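Side-chain contacts in KmHsv2 (Kluyveromyces marxianus, PDB 3VU4), which is a seven-bladed PROPPIN beta-propeller related to the autophagy protein Atg18 that probably binds phosphoinositides: residues Y25-N28 against C33-L36; S41-N46 against V50-S55; G237-D242 against T263-E268. One frame throughout, in Å; residues are numbered along the deposited sequence.

Contact 1. Residues Y25-N28 against C33-L36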
loop_
_atom_site.group_PDB
_atom_site.type_symbol
_atom_site.label_atom_id
_atom_site.label_comp_id
_atom_site.label_asym_id
_atom_site.label_seq_id
_atom_site.Cartn_x
_atom_site.Cartn_y
_atom_site.Cartn_z
ATOM N N TYR A 25 -5.855 3.556 -9.852
ATOM C CA TYR A 25 -4.443 3.903 -9.866
ATOM C C TYR A 25 -3.757 3.049 -8.812
ATOM O O TYR A 25 -4.366 2.685 -7.811
ATOM C CB TYR A 25 -4.243 5.395 -9.572
ATOM C CG TYR A 25 -4.766 5.861 -8.230
ATOM C CD1 TYR A 25 -6.123 5.748 -7.905
ATOM C CD2 TYR A 25 -3.904 6.430 -7.284
ATOM C CE1 TYR A 25 -6.613 6.184 -6.667
ATOM C CE2 TYR A 25 -4.379 6.874 -6.044
ATOM C CZ TYR A 25 -5.730 6.745 -5.741
ATOM O OH TYR A 25 -6.198 7.162 -4.517
ATOM N N GLU A 26 -2.492 2.724 -9.038
ATOM C CA GLU A 26 -1.769 1.880 -8.104
ATOM C C GLU A 26 -0.272 1.958 -8.394
ATOM O O GLU A 26 0.128 2.201 -9.534
ATOM C CB GLU A 26 -2.280 0.443 -8.250
ATOM C CG GLU A 26 -1.777 -0.533 -7.214
ATOM C CD GLU A 26 -2.089 -0.082 -5.808
ATOM O OE1 GLU A 26 -1.382 0.824 -5.311
ATOM O OE2 GLU A 26 -3.045 -0.623 -5.208
ATOM N N PHE A 27 0.544 1.777 -7.357
ATOM C CA PHE A 27 2.001 1.813 -7.492
ATOM C C PHE A 27 2.510 0.422 -7.869
ATOM O O PHE A 27 1.820 -0.570 -7.637
ATOM C CB PHE A 27 2.643 2.206 -6.160
ATOM C CG PHE A 27 2.252 3.558 -5.677
ATOM C CD1 PHE A 27 2.969 4.684 -6.067
ATOM C CD2 PHE A 27 1.144 3.715 -4.845
ATOM C CE1 PHE A 27 2.592 5.943 -5.639
ATOM C CE2 PHE A 27 0.760 4.972 -4.413
ATOM C CZ PHE A 27 1.485 6.090 -4.812
ATOM N N ASN A 28 3.706 0.341 -8.449
ATOM C CA ASN A 28 4.253 -0.973 -8.771
ATOM C C ASN A 28 4.895 -1.494 -7.481
ATOM O O ASN A 28 5.115 -0.726 -6.547
ATOM C CB ASN A 28 5.264 -0.899 -9.922
ATOM C CG ASN A 28 6.540 -0.170 -9.555
ATOM O OD1 ASN A 28 6.662 0.431 -8.477
ATOM N ND2 ASN A 28 7.508 -0.211 -10.468
ATOM N N CYS A 33 7.114 3.394 -9.614
ATOM C CA CYS A 33 6.186 3.742 -10.686
ATOM C C CYS A 33 4.742 3.708 -10.219
ATOM O O CYS A 33 4.394 3.019 -9.254
ATOM C CB CYS A 33 6.321 2.770 -11.862
ATOM S SG CYS A 33 7.878 2.851 -12.742
ATOM N N LEU A 34 3.905 4.454 -10.933
ATOM C CA LEU A 34 2.477 4.522 -10.660
ATOM C C LEU A 34 1.763 4.285 -11.976
ATOM O O LEU A 34 2.138 4.861 -12.995
ATOM C CB LEU A 34 2.084 5.907 -10.132
ATOM C CG LEU A 34 0.578 6.202 -10.054
ATOM C CD1 LEU A 34 -0.046 5.481 -8.860
ATOM C CD2 LEU A 34 0.371 7.698 -9.931
ATOM N N ILE A 35 0.761 3.416 -11.970
ATOM C CA ILE A 35 -0.002 3.186 -13.183
ATOM C C ILE A 35 -1.383 3.722 -12.892
ATOM O O ILE A 35 -1.894 3.602 -11.774
ATOM C CB ILE A 35 -0.082 1.698 -13.589
ATOM C CG1 ILE A 35 -0.872 1.585 -14.896
ATOM C CG2 ILE A 35 -0.753 0.871 -12.515
ATOM C CD1 ILE A 35 -0.521 0.363 -15.717
ATOM N N LEU A 36 -1.990 4.325 -13.901
ATOM C CA LEU A 36 -3.292 4.925 -13.710
ATOM C C LEU A 36 -4.187 4.758 -14.936
ATOM O O LEU A 36 -3.706 4.698 -16.065
ATOM C CB LEU A 36 -3.050 6.391 -13.324
ATOM C CG LEU A 36 -3.764 7.642 -13.803
ATOM C CD1 LEU A 36 -3.106 8.822 -13.085
ATOM C CD2 LEU A 36 -3.635 7.811 -15.310
#
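L34 sets a methyl group on the phenyl ring of F27: its CD1 lies 4.1 Å from the centroid of the F27 ring, only 9° off the ring normal, a CH-pi contact centred on one face. L34 holds CG anti to its backbone N (chi1 169°), which sends the branch across to the neighbouring strand. There CD1 settles into a shallow hollow, with the F27 ring on one side, the edge of the Y25 ring on another, and the backbone below, where L34 CD1 is 3.4 Å from E26 O. Further along the same face, the CB atoms of Y25 and L36 meet at 4.1 Å. The second bump lies on the other face: I35 directs CG2 at the E26 carbonyl, I35 CG2 to E26 O being 3.4 Å.

Between these two faces runs an antiparallel ladder, in which the E26–I35 pair exchanges two backbone bonds, the one from I35 N nearly straight, and N28 N donates to C33 O. At the turn end N28 folds its amide over C33. N28 ND2 lies 3.5 Å from C33 CB, while N28 OD1 takes a weak bond from C33 N (3.2 Å) and a further one from S32 N; ND2 donates to the carbonyl of H68.

The hairpin forms the inner half of a propeller blade. V320 and V322 of strand 318-323 pack against the face bearing F27 and L34, and strand 63-66 meets the face of E26 and I35. E26 turns OE1 back onto F27 N, and K310 makes a cation-pi contact with the Y25 ring. The chemistry implies a division of labour: the apolar F27–L34 face is suited to burial against the neighbouring blade, while both polar atoms of the buried N28 amide are paid for by hydrogen bonds.

Contact 2. Residues S41-N46 against V50-S55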
loop_
_atom_site.group_PDB
_atom_site.type_symbol
_atom_site.label_atom_id
_atom_site.label_comp_id
_atom_site.label_asym_id
_atom_site.label_seq_id
_atom_site.Cartn_x
_atom_site.Cartn_y
_atom_site.Cartn_z
ATOM N N SER A 41 -7.866 5.745 -21.387
ATOM C CA SER A 41 -6.563 5.075 -21.454
ATOM C C SER A 41 -5.979 4.743 -20.096
ATOM O O SER A 41 -6.617 4.945 -19.065
ATOM C CB SER A 41 -5.556 5.975 -22.158
ATOM O OG SER A 41 -5.180 7.043 -21.300
ATOM N N PHE A 42 -4.755 4.215 -20.115
ATOM C CA PHE A 42 -4.027 3.921 -18.895
ATOM C C PHE A 42 -2.675 4.596 -19.082
ATOM O O PHE A 42 -2.138 4.626 -20.184
ATOM C CB PHE A 42 -3.927 2.402 -18.625
ATOM C CG PHE A 42 -2.876 1.660 -19.421
ATOM C CD1 PHE A 42 -1.517 1.829 -19.158
ATOM C CD2 PHE A 42 -3.256 0.708 -20.368
ATOM C CE1 PHE A 42 -0.552 1.050 -19.821
ATOM C CE2 PHE A 42 -2.298 -0.071 -21.033
ATOM C CZ PHE A 42 -0.949 0.101 -20.758
ATOM N N GLU A 43 -2.156 5.184 -18.011
ATOM C CA GLU A 43 -0.893 5.903 -18.060
ATOM C C GLU A 43 0.034 5.351 -16.995
ATOM O O GLU A 43 -0.424 4.817 -15.985
ATOM C CB GLU A 43 -1.141 7.384 -17.780
ATOM C CG GLU A 43 -2.384 7.945 -18.458
ATOM C CD GLU A 43 -2.153 8.268 -19.923
ATOM O OE1 GLU A 43 -3.143 8.530 -20.647
ATOM O OE2 GLU A 43 -0.974 8.270 -20.343
ATOM N N ILE A 44 1.336 5.487 -17.219
ATOM C CA ILE A 44 2.325 5.015 -16.264
ATOM C C ILE A 44 3.342 6.121 -16.043
ATOM O O ILE A 44 3.780 6.767 -16.994
ATOM C CB ILE A 44 3.052 3.759 -16.777
ATOM C CG1 ILE A 44 2.040 2.635 -17.006
ATOM C CG2 ILE A 44 4.102 3.311 -15.762
ATOM C CD1 ILE A 44 2.637 1.403 -17.659
ATOM N N TYR A 45 3.706 6.343 -14.784
ATOM C CA TYR A 45 4.673 7.378 -14.446
ATOM C C TYR A 45 5.753 6.864 -13.516
ATOM O O TYR A 45 5.633 5.794 -12.917
ATOM C CB TYR A 45 3.996 8.551 -13.727
ATOM C CG TYR A 45 2.745 9.087 -14.381
ATOM C CD1 TYR A 45 1.538 8.371 -14.328
ATOM C CD2 TYR A 45 2.761 10.316 -15.047
ATOM C CE1 TYR A 45 0.381 8.870 -14.924
ATOM C CE2 TYR A 45 1.614 10.823 -15.647
ATOM C CZ TYR A 45 0.429 10.100 -15.582
ATOM O OH TYR A 45 -0.704 10.618 -16.160
ATOM N N ASN A 46 6.818 7.643 -13.408
ATOM C CA ASN A 46 7.892 7.337 -12.489
ATOM C C ASN A 46 7.464 8.196 -11.312
ATOM O O ASN A 46 7.002 9.319 -11.522
ATOM C CB ASN A 46 9.217 7.843 -13.030
ATOM C CG ASN A 46 10.213 6.743 -13.205
ATOM O OD1 ASN A 46 10.018 5.849 -14.027
ATOM N ND2 ASN A 46 11.287 6.783 -12.421
ATOM N N VAL A 50 9.062 12.518 -10.536
ATOM C CA VAL A 50 7.805 12.318 -11.232
ATOM C C VAL A 50 8.032 12.531 -12.722
ATOM O O VAL A 50 8.553 13.564 -13.128
ATOM C CB VAL A 50 6.729 13.296 -10.712
ATOM C CG1 VAL A 50 5.476 13.224 -11.577
ATOM C CG2 VAL A 50 6.393 12.951 -9.271
ATOM N N ALA A 51 7.647 11.544 -13.527
ATOM C CA ALA A 51 7.818 11.621 -14.970
ATOM C C ALA A 51 6.850 10.697 -15.699
ATOM O O ALA A 51 6.680 9.540 -15.322
ATOM C CB ALA A 51 9.243 11.267 -15.333
ATOM N N HIS A 52 6.213 11.217 -16.743
ATOM C CA HIS A 52 5.269 10.428 -17.530
ATOM C C HIS A 52 6.102 9.571 -18.459
ATOM O O HIS A 52 6.870 10.100 -19.261
ATOM C CB HIS A 52 4.357 11.339 -18.358
ATOM C CG HIS A 52 3.182 10.631 -18.959
ATOM N ND1 HIS A 52 2.233 11.281 -19.719
ATOM C CD2 HIS A 52 2.784 9.341 -18.885
ATOM C CE1 HIS A 52 1.300 10.420 -20.085
ATOM N NE2 HIS A 52 1.610 9.235 -19.592
ATOM N N ILE A 53 5.963 8.254 -18.354
ATOM C CA ILE A 53 6.756 7.370 -19.194
ATOM C C ILE A 53 5.965 6.568 -20.219
ATOM O O ILE A 53 6.556 5.904 -21.068
ATOM C CB ILE A 53 7.602 6.395 -18.341
ATOM C CG1 ILE A 53 6.698 5.539 -17.460
ATOM C CG2 ILE A 53 8.586 7.177 -17.485
ATOM C CD1 ILE A 53 7.476 4.699 -16.458
ATOM N N MET A 54 4.636 6.626 -20.156
ATOM C CA MET A 54 3.839 5.889 -21.123
ATOM C C MET A 54 2.346 6.158 -21.117
ATOM O O MET A 54 1.739 6.389 -20.072
ATOM C CB MET A 54 4.053 4.388 -20.958
ATOM C CG MET A 54 3.352 3.576 -22.032
ATOM S SD MET A 54 3.578 1.815 -21.812
ATOM C CE MET A 54 5.348 1.628 -22.224
ATOM N N SER A 55 1.764 6.101 -22.311
ATOM C CA SER A 55 0.340 6.305 -22.509
ATOM C C SER A 55 -0.151 5.174 -23.409
ATOM O O SER A 55 0.609 4.641 -24.217
ATOM C CB SER A 55 0.089 7.652 -23.175
ATOM O OG SER A 55 -1.298 7.886 -23.320
#
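H52 and Y45 lie face against face in an offset stack, centroids 4.5 Å apart and planes 22° from parallel. The overlap is at the rims: Y45 CE2 rests over the imidazole, and H52 CD2 over the phenol. A chi1 of -168° turns the H52 ring away from its own N, carrying it forward along its strand and across to the E43 carboxylate. Two oxygens lie in the imidazole plane at its edge, I44 O beside CD2 and E43 OE2 beside NE2. The carboxylate stands at 70° to that ring, and the weak H52 NE2–E43 OE2 bond (2.9 Å) is strongly bent; NE2 also makes a weak bond to M54 O. S55 OG sits 3.0 Å from E43 OE2, and S41 OG donates to E43 OE1.

On the other face, I44 CG2 meets I53 CD1 at 3.7 Å. I53 and M54 both stand opposite I44, a classic beta bulge in this outer hairpin of the blade, and I44 O accepts from I53 N and, weakly, from M54 N. Y45 OH reaches onward to M354 O. Chemically, E43 gathers two hydroxyls and an imidazole, and its negative charge would probably favour a protonated H52.

Contact 3. Residues G237-D242 against T263-E268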
loop_
_atom_site.group_PDB
_atom_site.type_symbol
_atom_site.label_atom_id
_atom_site.label_comp_id
_atom_site.label_asym_id
_atom_site.label_seq_id
_atom_site.Cartn_x
_atom_site.Cartn_y
_atom_site.Cartn_z
ATOM N N GLY A 237 -5.345 7.920 19.102
ATOM C CA GLY A 237 -5.871 8.945 19.980
ATOM C C GLY A 237 -6.767 9.978 19.311
ATOM O O GLY A 237 -7.901 9.682 18.918
ATOM N N LEU A 238 -6.240 11.194 19.181
ATOM C CA LEU A 238 -6.957 12.329 18.599
ATOM C C LEU A 238 -7.663 12.126 17.255
ATOM O O LEU A 238 -8.859 12.431 17.122
ATOM C CB LEU A 238 -6.005 13.531 18.503
ATOM C CG LEU A 238 -5.942 14.437 19.741
ATOM C CD1 LEU A 238 -7.215 15.277 19.807
ATOM C CD2 LEU A 238 -5.770 13.599 21.015
ATOM N N ASP A 239 -6.936 11.621 16.260
ATOM C CA ASP A 239 -7.534 11.416 14.946
ATOM C C ASP A 239 -8.545 10.260 14.932
ATOM O O ASP A 239 -8.180 9.082 14.970
ATOM C CB ASP A 239 -6.449 11.189 13.894
ATOM C CG ASP A 239 -6.930 11.512 12.505
ATOM O OD1 ASP A 239 -7.353 12.660 12.276
ATOM O OD2 ASP A 239 -6.892 10.621 11.644
ATOM N N ARG A 240 -9.820 10.630 14.875
ATOM C CA ARG A 240 -10.919 9.682 14.867
ATOM C C ARG A 240 -11.255 9.170 13.459
ATOM O O ARG A 240 -11.796 8.076 13.308
ATOM C CB ARG A 240 -12.151 10.342 15.498
ATOM N N ALA A 241 -10.920 9.952 12.436
ATOM C CA ALA A 241 -11.219 9.600 11.042
ATOM C C ALA A 241 -10.818 8.202 10.563
ATOM O O ALA A 241 -9.872 7.602 11.061
ATOM C CB ALA A 241 -10.611 10.648 10.107
ATOM N N ASP A 242 -11.553 7.697 9.576
ATOM C CA ASP A 242 -11.265 6.391 8.998
ATOM C C ASP A 242 -9.923 6.460 8.284
ATOM O O ASP A 242 -9.588 7.471 7.674
ATOM C CB ASP A 242 -12.331 5.988 7.976
ATOM C CG ASP A 242 -13.706 5.835 8.592
ATOM O OD1 ASP A 242 -13.807 5.239 9.685
ATOM O OD2 ASP A 242 -14.691 6.298 7.974
ATOM N N THR A 263 -5.399 14.033 7.304
ATOM C CA THR A 263 -4.277 14.329 8.166
ATOM C C THR A 263 -3.258 13.201 8.019
ATOM O O THR A 263 -3.605 12.023 8.075
ATOM C CB THR A 263 -4.721 14.428 9.607
ATOM O OG1 THR A 263 -5.658 15.502 9.729
ATOM C CG2 THR A 263 -3.541 14.701 10.498
ATOM N N LEU A 264 -2.004 13.573 7.802
ATOM C CA LEU A 264 -0.936 12.600 7.640
ATOM C C LEU A 264 -0.251 12.402 8.993
ATOM O O LEU A 264 0.093 13.374 9.663
ATOM C CB LEU A 264 0.053 13.109 6.586
ATOM C CG LEU A 264 1.252 12.238 6.220
ATOM C CD1 LEU A 264 0.768 10.875 5.743
ATOM C CD2 LEU A 264 2.087 12.937 5.140
ATOM N N HIS A 265 -0.088 11.141 9.389
ATOM C CA HIS A 265 0.541 10.781 10.662
ATOM C C HIS A 265 1.698 9.816 10.412
ATOM O O HIS A 265 1.649 8.988 9.498
ATOM C CB HIS A 265 -0.457 10.076 11.588
ATOM C CG HIS A 265 -1.750 10.811 11.774
ATOM N ND1 HIS A 265 -1.919 11.801 12.719
ATOM C CD2 HIS A 265 -2.942 10.690 11.137
ATOM C CE1 HIS A 265 -3.156 12.256 12.658
ATOM N NE2 HIS A 265 -3.797 11.600 11.707
ATOM N N VAL A 266 2.736 9.914 11.230
ATOM C CA VAL A 266 3.874 9.026 11.093
ATOM C C VAL A 266 4.138 8.358 12.428
ATOM O O VAL A 266 4.214 9.029 13.456
ATOM C CB VAL A 266 5.137 9.786 10.664
ATOM C CG1 VAL A 266 6.341 8.854 10.712
ATOM C CG2 VAL A 266 4.949 10.353 9.259
ATOM N N PHE A 267 4.242 7.032 12.409
ATOM C CA PHE A 267 4.522 6.255 13.614
ATOM C C PHE A 267 5.913 5.651 13.453
ATOM O O PHE A 267 6.339 5.321 12.338
ATOM C CB PHE A 267 3.472 5.158 13.798
ATOM C CG PHE A 267 2.096 5.686 14.041
ATOM C CD1 PHE A 267 1.696 6.048 15.316
ATOM C CD2 PHE A 267 1.204 5.855 12.984
ATOM C CE1 PHE A 267 0.416 6.575 15.542
ATOM C CE2 PHE A 267 -0.063 6.376 13.197
ATOM C CZ PHE A 267 -0.461 6.738 14.477
ATOM N N GLU A 268 6.622 5.501 14.562
ATOM C CA GLU A 268 7.976 4.971 14.503
ATOM C C GLU A 268 8.120 3.540 15.009
ATOM O O GLU A 268 7.848 3.265 16.179
ATOM C CB GLU A 268 8.902 5.908 15.288
ATOM C CG GLU A 268 10.328 5.400 15.493
ATOM C CD GLU A 268 11.177 6.391 16.274
ATOM O OE1 GLU A 268 11.684 7.357 15.664
ATOM O OE2 GLU A 268 11.320 6.216 17.504
#
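D239 brings its side chain up against the imidazole of H265, and this pair accounts for most of the contact. Close approach between carboxylate and ring comes first. With chi1 at -157°, the D239 carboxylate swings away from its own N and toward the strand, where D239 CB is 3.5 Å and D239 CG 3.2 Å from H265 NE2. D239 OD2 is also 3.2 Å from H265 NE2. The two flat groups are inclined at 51° to one another. T263 adds a lighter touch, its CB lying 4.1 Å from D239 OD1.

The polar bonds come second. D239 OD2 forms a salt bridge with R236. On the far side of the imidazole, ND1 is hydrogen-bonded to N297 OD1, which helps fix the rotation of the ring. The carboxylate might help to stabilise a positive charge on H265, although R236 would partly offset this. Replacing D239 by an alanine would probably leave R236 without its salt-bridge mate and open a gap beside H265 NE2.

R236 and G237 belong to the FRRG signature of PROPPINs, a motif associated with phosphoinositide binding in the family. The loop containing D239 links strand 230-235 of one blade to strand 243-248 of the next. From segment 237-242 only the D239 side chain reaches T263 and H265 on strand 263-268, which runs between strands 254-259 and 296-299.

How the contacts relate
From the N terminus, contact 1 closes the short turn between strands 24-27 and 33-37, and contact 2 then closes the turn between strands 41-47 and 50-57. The two hairpins are in series, and backbone bonds from L36 to E43 and from L34 to Y45 zip them into one four-stranded blade, running from the inner strand outward. Contact 3 opens much later and spans a longer loop that takes in two whole strands, tying an interblade connection to the third strand of a different blade. It touches neither of the others; its centre is about 24 Å from that of contact 1, across the propeller's middle. None of the three nests within or crosses another.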